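PDB 5HAX: nucleoporin NUP170 from Chaetomium thermophilum, which is a nucleoporin, probably a scaffold component of the inner ring of the nuclear pore complex that links partner nucleoporins to the framework. Local coordinates for residues 93-98 and 102-107; 233-236 and 241-244; 249-254 and 307-312; 528-533 and 636-641; 534-539 and 629-634. All blocks are in the same frame, centred on the assembly; numbering follows the deposited sequence.

Interaction 1: 93-98 and 102-107; sequences FLWDYT and PELIGY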
# COMPACT_ATOMS: atom_id res chain seq x y z
N PHE A 93 -1.06 -27.99 4.26
CA PHE A 93 0.37 -27.79 4.45
C PHE A 93 0.73 -26.33 4.22
O PHE A 93 0.45 -25.78 3.15
CB PHE A 93 1.17 -28.69 3.50
CG PHE A 93 0.94 -30.15 3.71
CD1 PHE A 93 1.63 -30.84 4.70
CD2 PHE A 93 0.02 -30.84 2.94
CE1 PHE A 93 1.41 -32.19 4.90
CE2 PHE A 93 -0.21 -32.19 3.14
CZ PHE A 93 0.49 -32.86 4.12
N LEU A 94 1.35 -25.71 5.23
CA LEU A 94 1.81 -24.33 5.17
C LEU A 94 3.34 -24.31 5.11
O LEU A 94 4.00 -25.23 5.60
CB LEU A 94 1.34 -23.53 6.39
CG LEU A 94 -0.15 -23.28 6.60
CD1 LEU A 94 -0.92 -24.56 6.90
CD2 LEU A 94 -0.34 -22.28 7.73
N TRP A 95 3.89 -23.24 4.53
CA TRP A 95 5.34 -23.10 4.50
C TRP A 95 5.72 -21.66 4.21
O TRP A 95 4.99 -20.93 3.52
CB TRP A 95 5.97 -24.04 3.46
CG TRP A 95 5.81 -23.60 2.03
CD1 TRP A 95 6.68 -22.83 1.30
CD2 TRP A 95 4.72 -23.91 1.15
NE1 TRP A 95 6.19 -22.65 0.03
CE2 TRP A 95 4.99 -23.30 -0.09
CE3 TRP A 95 3.54 -24.65 1.29
CZ2 TRP A 95 4.13 -23.40 -1.18
CZ3 TRP A 95 2.69 -24.75 0.21
CH2 TRP A 95 2.99 -24.13 -1.01
N ASP A 96 6.87 -21.25 4.74
CA ASP A 96 7.43 -19.92 4.52
C ASP A 96 8.16 -19.91 3.18
O ASP A 96 9.21 -20.53 3.04
CB ASP A 96 8.37 -19.57 5.68
CG ASP A 96 9.19 -18.32 5.41
OD1 ASP A 96 8.72 -17.43 4.66
OD2 ASP A 96 10.31 -18.23 5.96
N TYR A 97 7.60 -19.19 2.20
CA TYR A 97 8.16 -19.21 0.86
C TYR A 97 9.40 -18.33 0.72
O TYR A 97 10.11 -18.45 -0.28
CB TYR A 97 7.11 -18.78 -0.17
CG TYR A 97 6.58 -17.37 -0.02
CD1 TYR A 97 7.33 -16.28 -0.43
CD2 TYR A 97 5.31 -17.14 0.50
CE1 TYR A 97 6.84 -14.99 -0.30
CE2 TYR A 97 4.82 -15.86 0.63
CZ TYR A 97 5.58 -14.79 0.23
OH TYR A 97 5.09 -13.51 0.36
N THR A 98 9.69 -17.46 1.69
CA THR A 98 10.93 -16.70 1.67
C THR A 98 12.13 -17.53 2.08
O THR A 98 13.26 -17.19 1.73
CB THR A 98 10.83 -15.47 2.59
OG1 THR A 98 10.90 -15.89 3.95
CG2 THR A 98 9.52 -14.71 2.35
N PRO A 102 12.33 -24.55 3.09
CA PRO A 102 11.33 -24.51 4.17
C PRO A 102 10.95 -25.90 4.66
O PRO A 102 11.01 -26.89 3.92
CB PRO A 102 10.13 -23.81 3.53
CG PRO A 102 10.63 -23.21 2.25
CD PRO A 102 11.77 -24.06 1.81
N GLU A 103 10.55 -25.96 5.93
CA GLU A 103 9.89 -27.13 6.48
C GLU A 103 8.38 -26.95 6.38
O GLU A 103 7.86 -25.84 6.55
CB GLU A 103 10.30 -27.36 7.94
CG GLU A 103 9.74 -26.34 8.93
CD GLU A 103 10.04 -26.70 10.37
OE1 GLU A 103 10.98 -27.49 10.61
OE2 GLU A 103 9.33 -26.21 11.27
N LEU A 104 7.67 -28.04 6.10
CA LEU A 104 6.23 -28.00 5.88
C LEU A 104 5.51 -28.13 7.21
O LEU A 104 5.70 -29.12 7.94
CB LEU A 104 5.80 -29.10 4.92
CG LEU A 104 6.38 -29.05 3.51
CD1 LEU A 104 5.86 -30.22 2.69
CD2 LEU A 104 6.05 -27.74 2.82
N ILE A 105 4.67 -27.14 7.53
CA ILE A 105 3.79 -27.20 8.70
C ILE A 105 2.55 -27.97 8.27
O ILE A 105 1.68 -27.44 7.57
CB ILE A 105 3.44 -25.80 9.22
CG1 ILE A 105 4.72 -25.04 9.59
CG2 ILE A 105 2.50 -25.90 10.42
CD1 ILE A 105 4.49 -23.59 9.93
N GLY A 106 2.45 -29.23 8.69
CA GLY A 106 1.33 -30.08 8.30
C GLY A 106 0.21 -30.05 9.33
O GLY A 106 0.45 -30.03 10.53
N TYR A 107 -1.03 -30.05 8.82
CA TYR A 107 -2.22 -30.13 9.66
C TYR A 107 -3.21 -31.05 8.96
O TYR A 107 -3.74 -30.71 7.91
CB TYR A 107 -2.84 -28.75 9.90
CG TYR A 107 -4.18 -28.82 10.59
CD1 TYR A 107 -5.36 -28.74 9.87
CD2 TYR A 107 -4.27 -28.97 11.97
CE1 TYR A 107 -6.59 -28.81 10.50
CE2 TYR A 107 -5.49 -29.03 12.61
CZ TYR A 107 -6.65 -28.95 11.87
OH TYR A 107 -7.87 -29.02 12.50
O HOH W 1 8.09 -23.05 6.86

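Interaction 2: 233-236 and 241-244; sequences LYVD and LLYS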
# COMPACT_ATOMS: atom_id res chain seq x y z
N LEU A 233 -15.72 -12.55 -2.12
CA LEU A 233 -16.13 -11.67 -1.03
C LEU A 233 -15.03 -10.64 -0.78
O LEU A 233 -13.84 -10.95 -0.91
CB LEU A 233 -16.39 -12.44 0.27
CG LEU A 233 -17.66 -13.28 0.41
CD1 LEU A 233 -17.73 -13.87 1.82
CD2 LEU A 233 -18.90 -12.45 0.14
N TYR A 234 -15.43 -9.42 -0.42
CA TYR A 234 -14.49 -8.30 -0.28
C TYR A 234 -14.92 -7.39 0.86
O TYR A 234 -16.09 -7.01 0.96
CB TYR A 234 -14.41 -7.50 -1.59
CG TYR A 234 -14.33 -8.37 -2.83
CD1 TYR A 234 -15.48 -8.87 -3.43
CD2 TYR A 234 -13.10 -8.70 -3.40
CE1 TYR A 234 -15.41 -9.67 -4.55
CE2 TYR A 234 -13.02 -9.50 -4.52
CZ TYR A 234 -14.18 -9.98 -5.10
OH TYR A 234 -14.13 -10.77 -6.22
N VAL A 235 -13.95 -7.02 1.71
CA VAL A 235 -14.20 -6.23 2.92
C VAL A 235 -13.61 -4.84 2.75
O VAL A 235 -12.54 -4.67 2.16
CB VAL A 235 -13.59 -6.92 4.17
CG1 VAL A 235 -13.73 -6.03 5.40
CG2 VAL A 235 -14.24 -8.27 4.41
N ASP A 236 -14.31 -3.84 3.30
CA ASP A 236 -13.76 -2.48 3.45
C ASP A 236 -14.06 -2.01 4.87
O ASP A 236 -15.16 -1.53 5.16
CB ASP A 236 -14.35 -1.52 2.42
CG ASP A 236 -13.74 -0.13 2.51
OD1 ASP A 236 -12.76 0.05 3.26
OD2 ASP A 236 -14.24 0.79 1.83
N LEU A 241 -18.20 -1.97 5.34
CA LEU A 241 -18.94 -2.59 4.24
C LEU A 241 -18.35 -3.95 3.89
O LEU A 241 -17.18 -4.25 4.15
CB LEU A 241 -18.93 -1.70 3.00
CG LEU A 241 -19.63 -0.34 3.12
CD1 LEU A 241 -19.52 0.42 1.81
CD2 LEU A 241 -21.09 -0.51 3.52
N LEU A 242 -19.21 -4.78 3.30
CA LEU A 242 -18.86 -6.08 2.76
C LEU A 242 -19.50 -6.19 1.39
O LEU A 242 -20.69 -5.90 1.24
CB LEU A 242 -19.34 -7.21 3.68
CG LEU A 242 -19.07 -8.66 3.26
CD1 LEU A 242 -17.59 -8.98 3.31
CD2 LEU A 242 -19.85 -9.60 4.15
N TYR A 243 -18.72 -6.60 0.39
CA TYR A 243 -19.20 -6.75 -0.98
C TYR A 243 -19.13 -8.21 -1.41
O TYR A 243 -18.18 -8.92 -1.05
CB TYR A 243 -18.37 -5.92 -1.97
CG TYR A 243 -18.28 -4.45 -1.67
CD1 TYR A 243 -19.27 -3.57 -2.09
CD2 TYR A 243 -17.18 -3.92 -1.01
CE1 TYR A 243 -19.18 -2.21 -1.83
CE2 TYR A 243 -17.07 -2.57 -0.75
CZ TYR A 243 -18.08 -1.72 -1.16
OH TYR A 243 -17.99 -0.37 -0.91
N SER A 244 -20.12 -8.65 -2.18
CA SER A 244 -20.08 -9.95 -2.84
C SER A 244 -20.25 -9.77 -4.34
O SER A 244 -20.98 -8.88 -4.80
CB SER A 244 -21.17 -10.90 -2.31
OG SER A 244 -22.43 -10.62 -2.88
O HOH W 2 -15.46 0.29 -0.41

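Interaction 3: 249-254 and 307-312; sequences STIRTY and LHLMAL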
# COMPACT_ATOMS: atom_id res chain seq x y z
N SER A 249 -22.53 -11.65 -12.31
CA SER A 249 -21.94 -10.32 -12.25
C SER A 249 -22.79 -9.34 -11.45
O SER A 249 -22.69 -8.12 -11.65
CB SER A 249 -21.67 -9.77 -13.66
OG SER A 249 -20.82 -10.64 -14.38
N THR A 250 -23.61 -9.84 -10.53
CA THR A 250 -24.36 -8.98 -9.62
C THR A 250 -23.48 -8.58 -8.44
O THR A 250 -22.81 -9.42 -7.84
CB THR A 250 -25.61 -9.69 -9.11
OG1 THR A 250 -26.50 -9.94 -10.21
CG2 THR A 250 -26.33 -8.85 -8.06
N ILE A 251 -23.50 -7.29 -8.11
CA ILE A 251 -22.73 -6.73 -7.00
C ILE A 251 -23.70 -6.43 -5.87
O ILE A 251 -24.63 -5.63 -6.03
CB ILE A 251 -21.98 -5.46 -7.42
CG1 ILE A 251 -21.03 -5.75 -8.59
CG2 ILE A 251 -21.21 -4.88 -6.23
CD1 ILE A 251 -20.38 -4.51 -9.17
N ARG A 252 -23.47 -7.04 -4.71
CA ARG A 252 -24.27 -6.81 -3.52
C ARG A 252 -23.41 -6.13 -2.46
O ARG A 252 -22.25 -6.52 -2.25
CB ARG A 252 -24.84 -8.12 -2.98
CG ARG A 252 -25.88 -8.76 -3.89
CD ARG A 252 -26.32 -10.12 -3.38
NE ARG A 252 -27.48 -10.64 -4.11
CZ ARG A 252 -27.40 -11.32 -5.25
NH1 ARG A 252 -26.23 -11.57 -5.82
NH2 ARG A 252 -28.52 -11.76 -5.83
N THR A 253 -23.97 -5.12 -1.81
CA THR A 253 -23.29 -4.37 -0.75
C THR A 253 -24.02 -4.60 0.56
O THR A 253 -25.24 -4.47 0.64
CB THR A 253 -23.26 -2.87 -1.07
OG1 THR A 253 -22.64 -2.66 -2.34
CG2 THR A 253 -22.49 -2.09 0.01
N TYR A 254 -23.25 -4.95 1.60
CA TYR A 254 -23.77 -5.18 2.94
C TYR A 254 -23.09 -4.22 3.90
O TYR A 254 -21.90 -3.93 3.76
CB TYR A 254 -23.52 -6.63 3.39
CG TYR A 254 -24.14 -7.68 2.49
CD1 TYR A 254 -23.54 -8.03 1.29
CD2 TYR A 254 -25.31 -8.33 2.86
CE1 TYR A 254 -24.10 -8.99 0.47
CE2 TYR A 254 -25.88 -9.29 2.04
CZ TYR A 254 -25.27 -9.62 0.85
OH TYR A 254 -25.82 -10.58 0.04
N LEU A 307 -15.94 7.29 -4.89
CA LEU A 307 -15.67 6.01 -5.53
C LEU A 307 -15.40 4.95 -4.48
O LEU A 307 -14.40 5.00 -3.76
CB LEU A 307 -14.49 6.14 -6.49
CG LEU A 307 -14.73 7.03 -7.72
CD1 LEU A 307 -13.45 7.18 -8.52
CD2 LEU A 307 -15.85 6.47 -8.59
N HIS A 308 -16.30 3.97 -4.39
CA HIS A 308 -16.24 2.91 -3.40
C HIS A 308 -15.59 1.63 -3.90
O HIS A 308 -15.06 0.86 -3.09
CB HIS A 308 -17.65 2.55 -2.91
CG HIS A 308 -18.21 3.48 -1.88
ND1 HIS A 308 -18.27 4.85 -2.07
CD2 HIS A 308 -18.74 3.24 -0.66
CE1 HIS A 308 -18.81 5.41 -1.00
NE2 HIS A 308 -19.11 4.46 -0.13
N LEU A 309 -15.62 1.37 -5.21
CA LEU A 309 -15.40 0.02 -5.70
C LEU A 309 -14.89 0.05 -7.13
O LEU A 309 -15.37 0.84 -7.94
CB LEU A 309 -16.70 -0.79 -5.61
CG LEU A 309 -16.63 -2.30 -5.80
CD1 LEU A 309 -15.89 -2.94 -4.63
CD2 LEU A 309 -18.04 -2.86 -5.92
N MET A 310 -13.94 -0.83 -7.43
CA MET A 310 -13.52 -1.11 -8.80
C MET A 310 -14.01 -2.49 -9.19
O MET A 310 -13.94 -3.44 -8.40
CB MET A 310 -12.00 -1.05 -8.95
CG MET A 310 -11.54 -1.05 -10.41
SD MET A 310 -9.79 -1.43 -10.63
CE MET A 310 -9.78 -3.19 -10.30
N ALA A 311 -14.52 -2.60 -10.42
CA ALA A 311 -14.98 -3.87 -10.98
C ALA A 311 -14.26 -4.10 -12.30
O ALA A 311 -14.20 -3.19 -13.14
CB ALA A 311 -16.49 -3.87 -11.17
N LEU A 312 -13.72 -5.30 -12.47
CA LEU A 312 -12.96 -5.66 -13.66
C LEU A 312 -13.79 -6.59 -14.53
O LEU A 312 -14.28 -7.61 -14.05
CB LEU A 312 -11.63 -6.33 -13.28
CG LEU A 312 -10.74 -6.72 -14.46
CD1 LEU A 312 -10.23 -5.49 -15.19
CD2 LEU A 312 -9.58 -7.58 -13.99

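Interaction 4: 528-533 and 636-641; sequences AALAVA and RNFLEA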
# COMPACT_ATOMS: atom_id res chain seq x y z
N ALA A 528 15.15 14.28 -7.18
CA ALA A 528 15.57 12.89 -7.36
C ALA A 528 17.08 12.79 -7.53
O ALA A 528 17.71 11.89 -6.96
CB ALA A 528 14.85 12.28 -8.57
N ALA A 529 17.67 13.70 -8.30
CA ALA A 529 19.12 13.71 -8.46
C ALA A 529 19.81 13.92 -7.11
O ALA A 529 20.77 13.22 -6.78
CB ALA A 529 19.53 14.80 -9.45
N LEU A 530 19.32 14.88 -6.33
CA LEU A 530 19.86 15.10 -5.00
C LEU A 530 19.77 13.83 -4.15
O LEU A 530 20.74 13.45 -3.49
CB LEU A 530 19.12 16.25 -4.32
CG LEU A 530 19.49 16.53 -2.86
CD1 LEU A 530 20.96 16.88 -2.73
CD2 LEU A 530 18.61 17.65 -2.30
N ALA A 531 18.62 13.17 -4.19
CA ALA A 531 18.44 11.94 -3.41
C ALA A 531 19.41 10.86 -3.85
O ALA A 531 20.09 10.25 -3.01
CB ALA A 531 16.99 11.45 -3.54
N VAL A 532 19.50 10.61 -5.16
CA VAL A 532 20.45 9.62 -5.66
C VAL A 532 21.87 10.01 -5.28
O VAL A 532 22.67 9.16 -4.86
CB VAL A 532 20.31 9.47 -7.19
CG1 VAL A 532 21.40 8.56 -7.75
CG2 VAL A 532 18.93 8.91 -7.54
N ALA A 533 22.22 11.29 -5.42
CA ALA A 533 23.55 11.75 -5.03
C ALA A 533 23.83 11.45 -3.57
O ALA A 533 24.99 11.21 -3.20
CB ALA A 533 23.68 13.25 -5.30
N ARG A 636 23.52 16.74 4.72
CA ARG A 636 24.45 17.78 5.15
C ARG A 636 25.86 17.48 4.67
O ARG A 636 26.55 18.37 4.14
CB ARG A 636 24.42 17.90 6.67
CG ARG A 636 23.38 18.87 7.19
CD ARG A 636 23.06 18.65 8.66
NE ARG A 636 24.26 18.55 9.49
CZ ARG A 636 25.06 19.57 9.78
NH1 ARG A 636 26.12 19.38 10.55
NH2 ARG A 636 24.80 20.78 9.31
N ASN A 637 26.31 16.24 4.84
CA ASN A 637 27.64 15.85 4.36
C ASN A 637 27.78 16.10 2.87
O ASN A 637 28.86 16.49 2.40
CB ASN A 637 27.89 14.38 4.69
CG ASN A 637 29.24 13.89 4.19
OD1 ASN A 637 30.22 14.63 4.22
ND2 ASN A 637 29.28 12.65 3.73
N PHE A 638 26.71 15.88 2.10
CA PHE A 638 26.77 16.09 0.66
C PHE A 638 26.95 17.57 0.33
O PHE A 638 27.70 17.92 -0.59
CB PHE A 638 25.51 15.54 -0.00
CG PHE A 638 25.36 15.95 -1.44
CD1 PHE A 638 26.05 15.28 -2.44
CD2 PHE A 638 24.53 17.01 -1.79
CE1 PHE A 638 25.91 15.66 -3.76
CE2 PHE A 638 24.39 17.39 -3.11
CZ PHE A 638 25.08 16.71 -4.10
N LEU A 639 26.27 18.45 1.07
CA LEU A 639 26.40 19.88 0.81
C LEU A 639 27.78 20.39 1.19
O LEU A 639 28.33 21.28 0.51
CB LEU A 639 25.31 20.65 1.57
CG LEU A 639 23.86 20.29 1.23
CD1 LEU A 639 22.90 21.12 2.07
CD2 LEU A 639 23.58 20.50 -0.25
N GLU A 640 28.37 19.85 2.25
CA GLU A 640 29.70 20.30 2.67
C GLU A 640 30.76 19.89 1.67
O GLU A 640 31.63 20.69 1.30
CB GLU A 640 30.03 19.75 4.06
CG GLU A 640 29.24 20.37 5.20
CD GLU A 640 29.28 21.89 5.18
OE1 GLU A 640 30.39 22.45 5.05
OE2 GLU A 640 28.21 22.51 5.29
N ALA A 641 30.72 18.63 1.22
CA ALA A 641 31.70 18.14 0.26
C ALA A 641 31.61 18.83 -1.09
O ALA A 641 32.50 18.64 -1.93
CB ALA A 641 31.53 16.63 0.08

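Interaction 5: 534-539 and 629-634; sequences CGQGSD and QENVER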
# COMPACT_ATOMS: atom_id res chain seq x y z
N CYS A 534 22.81 11.46 -2.72
CA CYS A 534 22.95 11.18 -1.30
C CYS A 534 22.87 9.69 -0.98
O CYS A 534 22.84 9.32 0.20
CB CYS A 534 21.89 11.94 -0.50
SG CYS A 534 22.13 13.73 -0.51
N GLY A 535 22.82 8.83 -2.00
CA GLY A 535 22.82 7.39 -1.80
C GLY A 535 21.46 6.73 -1.82
O GLY A 535 21.39 5.51 -1.61
N GLN A 536 20.39 7.48 -2.06
CA GLN A 536 19.07 6.87 -2.13
C GLN A 536 18.95 6.02 -3.39
O GLN A 536 19.44 6.39 -4.46
CB GLN A 536 17.98 7.94 -2.10
CG GLN A 536 17.96 8.76 -0.82
CD GLN A 536 17.45 7.97 0.37
OE1 GLN A 536 17.13 6.79 0.27
NE2 GLN A 536 17.36 8.64 1.52
N GLY A 537 18.29 4.87 -3.25
CA GLY A 537 18.28 3.87 -4.30
C GLY A 537 19.46 2.93 -4.28
O GLY A 537 19.41 1.89 -4.95
N SER A 538 20.52 3.25 -3.53
CA SER A 538 21.71 2.41 -3.47
C SER A 538 21.51 1.17 -2.61
O SER A 538 22.30 0.23 -2.72
CB SER A 538 22.90 3.20 -2.95
OG SER A 538 24.06 2.38 -2.87
N ASP A 539 20.49 1.15 -1.75
CA ASP A 539 20.13 -0.08 -1.05
C ASP A 539 19.87 -1.23 -2.02
O ASP A 539 19.76 -2.38 -1.58
CB ASP A 539 18.90 0.15 -0.17
CG ASP A 539 19.17 1.12 0.97
OD1 ASP A 539 20.35 1.30 1.33
OD2 ASP A 539 18.19 1.70 1.50
N GLN A 629 17.70 10.84 11.16
CA GLN A 629 18.90 11.61 11.46
C GLN A 629 20.03 11.27 10.49
O GLN A 629 20.73 12.16 10.00
CB GLN A 629 19.34 11.36 12.90
CG GLN A 629 20.63 12.07 13.27
CD GLN A 629 20.96 11.95 14.74
OE1 GLN A 629 21.29 12.94 15.40
NE2 GLN A 629 20.88 10.74 15.26
N GLU A 630 20.23 9.98 10.22
CA GLU A 630 21.26 9.58 9.26
C GLU A 630 21.00 10.19 7.90
O GLU A 630 21.94 10.69 7.25
CB GLU A 630 21.31 8.05 9.16
CG GLU A 630 21.84 7.36 10.40
CD GLU A 630 21.80 5.85 10.29
OE1 GLU A 630 21.36 5.34 9.24
OE2 GLU A 630 22.21 5.17 11.25
N ASN A 631 19.75 10.18 7.44
CA ASN A 631 19.42 10.77 6.15
C ASN A 631 19.71 12.27 6.14
O ASN A 631 20.28 12.79 5.17
CB ASN A 631 17.96 10.51 5.80
CG ASN A 631 17.69 9.06 5.43
OD1 ASN A 631 18.60 8.33 5.04
ND2 ASN A 631 16.43 8.65 5.53
N VAL A 632 19.32 12.98 7.20
CA VAL A 632 19.59 14.41 7.28
C VAL A 632 21.10 14.66 7.26
O VAL A 632 21.58 15.58 6.60
CB VAL A 632 18.93 15.01 8.53
CG1 VAL A 632 19.38 16.45 8.75
CG2 VAL A 632 17.42 14.93 8.43
N GLU A 633 21.86 13.84 8.00
CA GLU A 633 23.30 14.04 8.09
C GLU A 633 23.99 13.76 6.76
O GLU A 633 24.91 14.49 6.36
CB GLU A 633 23.88 13.17 9.19
CG GLU A 633 23.58 13.67 10.60
CD GLU A 633 24.28 14.99 10.91
OE1 GLU A 633 23.93 15.62 11.92
OE2 GLU A 633 25.17 15.40 10.13
N ARG A 634 23.57 12.71 6.05
CA ARG A 634 24.15 12.43 4.74
C ARG A 634 23.86 13.56 3.77
O ARG A 634 24.69 13.89 2.92
CB ARG A 634 23.62 11.10 4.19
CG ARG A 634 24.44 9.89 4.62
CD ARG A 634 24.43 8.79 3.57
NE ARG A 634 25.08 9.21 2.33
CZ ARG A 634 25.47 8.37 1.37
NH1 ARG A 634 26.05 8.85 0.27
NH2 ARG A 634 25.30 7.07 1.50

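Interaction 1: 93-98 and 102-107
The outer hairpin of a four-stranded antiparallel blade pairs Leu94 of strand 91-96 with Ile105 of the edge strand 105-107. Two backbone bonds define the match: Leu94 N gives to Ile105 O over 2.9 Å at a nearly straight 172°, and Ile105 N returns to Leu94 O over 2.8 Å at 156°. On one face of the sheet their side chains lie alongside, with Leu94 CB 4.2 Å from Ile105 CB, and both go on to pack on Leu160 of strand 159-170. Phe93 and Gly106 form the neighbouring non-hydrogen-bonded pair, where Phe93 CD1 comes to 3.7 Å from Gly106 CA; the glycine has no side chain to block the ring, which stacks further on with His65.

Both segments lie in the Nup133-like N-terminal region, a beta-propeller type of fold, and the sheet is consistent with one blade, with 105-107 as its outermost strand in this chain. Gly106 also makes backbone hydrogen bonds to the chain of another protein, so the blade edge doubles as a binding surface.

Toward the turn the strands part. Beyond the last bridge a water links them, accepting from Asp96 N at 3.0 Å and donating to Glu103 O at 2.8 Å. The end of the Trp95 side chain leads away from 102-107, leaving the touching to its CB, which meets Leu104 CD2 at 3.8 Å, and to its ring carbon CD1, 4.1 Å from Pro102 CG at a slant. Beyond it, Asp96 OD1 accepts from Thr98 N, closing an Asx turn, and also from Thr98 OG1.

Interaction 2: 233-236 and 241-244
Backbone hydrogen bonds dominate the antiparallel hairpin of 233-236 and 241-244, in which Tyr234 faces Tyr243 and Asp236 faces Leu241 as hydrogen-bonded pairs. The most direct of the four is Tyr243 N to Tyr234 O, 2.7 Å long and 174° at the hydrogen, with the donor lying nearly along the C=O axis. Its return, Tyr234 N to Tyr243 O at 2.9 Å, is more bent at 145°. Asp236 N to Leu241 O (3.0 Å) and Leu241 N to Asp236 O (3.1 Å) complete the ladder.

Apolar contacts lie on the face of Leu233, Val235, Leu242 and Ser244. Leu242 holds CG anti to its backbone N (chi1 179°), which lets CD1 reach back to Val235 CG2 at 3.6 Å, while Leu233 CD2 touches Ser244 CB at 3.7 Å. All three apolar residues then meet Val180 of the preceding sheet.

The other face, that of Tyr234, Asp236, Leu241 and Tyr243, carries the polar links. A water lies 2.6 Å from Asp236 OD2 and 2.7 Å from Tyr243 OH, and the carboxylate is also held by Thr238 OG1 and by a salt bridge to Arg239 NE. With this many partners, the buried aspartate is probably stabilised as an anion and restricted in its rotation.

Interaction 3: 249-254 and 307-312
Ile251 supplies about half of the 100 Å² buried here, meeting Leu309 and, more lightly, Ala311 from a separate strand. The nearest alpha carbons, Ile251 CA and Ala311 CA, are 9.2 Å apart and no hydrogen bond crosses, so side chains alone bridge the gap. Ile251 and Leu309 reach toward each other tip to tip: the branch methyl Ile251 CG2 ends 3.8 Å from Leu309 CD2. Each side chain sets out toward the opposite strand. Leu309 has CG anti to its backbone N (chi1 -168°), and Ile251 holds its CG2 branch anti to N as well, which turns that methyl to the leucine. The longer arm of the isoleucine is extended (chi2 172°) and carries CD1 to 4.4 Å from Ala311 CB, a looser touch at the margin.

Strand 251-255 belongs to the sheet of 230-268, whereas 307-313 is an inner strand of the following sheet, between 293-298 and 318-324. In a propeller, blades pack face against face through such apolar layers, and this contact fits that role. Leu309 and Ala311, two residues apart, present the same face, as expected in a strand. Near the start of this strand His308 and Leu309 together oppose one residue of strand 318-324 in a classic beta bulge, and His308 packs on Leu241 and Tyr243.

On the reverse side of strand 251-255, Arg252 makes salt bridges to Glu228 through NH2 and to Glu267 through NE, with Thr250 CG2 lying 3.5 Å above the guanidinium plane. Backbone bonds of Arg252 with Ser244 and of Tyr254 with Leu242 tie this strand to 241-246.

Interaction 4: 528-533 and 636-641
Phe638 carries nearly all of the contact from helix 622-640, reaching with its ring to Leu530 and Ala533, three residues apart near the end of helix 522-533. The phenylalanine starts out toward the other helix, and CG lies anti to its backbone N (chi1 169°), a torsion that projects the ring straight across. The two partners use different ring carbons. Leu530 CD1 approaches CE2 of Phe638 at 3.5 Å and its CD2 at 3.7 Å, while Ala533 CB sits 3.6 Å from CE1 and 3.9 Å from CZ of the same ring. Both approaches are oblique. The leucine is set at a slant to the ring and bends its terminal methyl in, whereas the alanine points directly at it. Consistent with the small size of the alanine, Ala533 CA and Phe638 CA are 7.8 Å apart.

No hydrogen bond crosses, and all three residues are buried. An alanine in place of Phe638 would probably leave Leu530 CD1 and Ala533 CB without their partner and open a gap between the two helices. Cys534 and Ile646 also touch the ring, and Ala533 meets Ala556 and Leu530 meets Phe560 on helix 549-562. Helix-to-helix apolar packing of this sort is consistent with the alpha-helical, solenoid-type C-terminal region of this nucleoporin.

Interaction 5: 534-539 and 629-634
Arg634 lays its guanidinium flat over the carbonyl of Cys534, whose O stands 2.9 Å above the plane and over its centre. The closest atom pair is Arg634 CZ to Cys534 O, 3.0 Å. Although Arg634 NE is 3.1 Å from that oxygen, its N-H points the wrong way for a hydrogen bond; the attraction is therefore probably electrostatic, positive charge against a carbonyl at the negative end of helix 522-533. Bends at chi2 and chi3 (64° for the latter) fold the arginine over the loop.

A second, looser meeting is between Gln536 and Asn631: their amide planes are 63° apart and Gln536 NE2 lies 3.7 Å from Asn631 OD1, too far to bond. That NE2 instead bonds Tyr594 OH, which positions the glutamine.

The backbone that presents these groups is itself fixed. Gly535, with positive phi, is the C-prime residue of a Schellman motif, Gln536 N bonding Ala531 O and Gly535 N bonding Val532 O. A beta carbon at Gly535 would fall 2.7 Å from Arg634 NH2, a clash, and would also press on the preceding carbonyl. A type II turn then runs from Gly535 to Ser538, closed by Ser538 N to Gly535 O at 3.1 Å.

Cys534 packs its side chain on Leu635 and Phe638, so the loop leaving helix 522-533 rests against helix 622-640, whose other side, through Val632, packs on helix 663-694.

How the interactions relate
Along the chain, interactions 1, 2 and 3 come first, all within the propeller-like region, and interactions 4 and 5 follow in the helical part. Interactions 2 and 3 have centres 8 Å apart and meet in one sheet, since strands 241-246 and 251-255 are neighbours there; interaction 3 then reaches the next sheet. Interaction 1 lies in another blade, its centre 29 Å from that of interaction 2. Interactions 4 and 5, also with centres 8 Å apart, share helix 622-640, and 5 is nested inside the loop that 4 closes. Interactions 2 and 4 lie 46 Å apart between centres, across the chain's centre, consistent with two distinct structural regions in one nucleoporin.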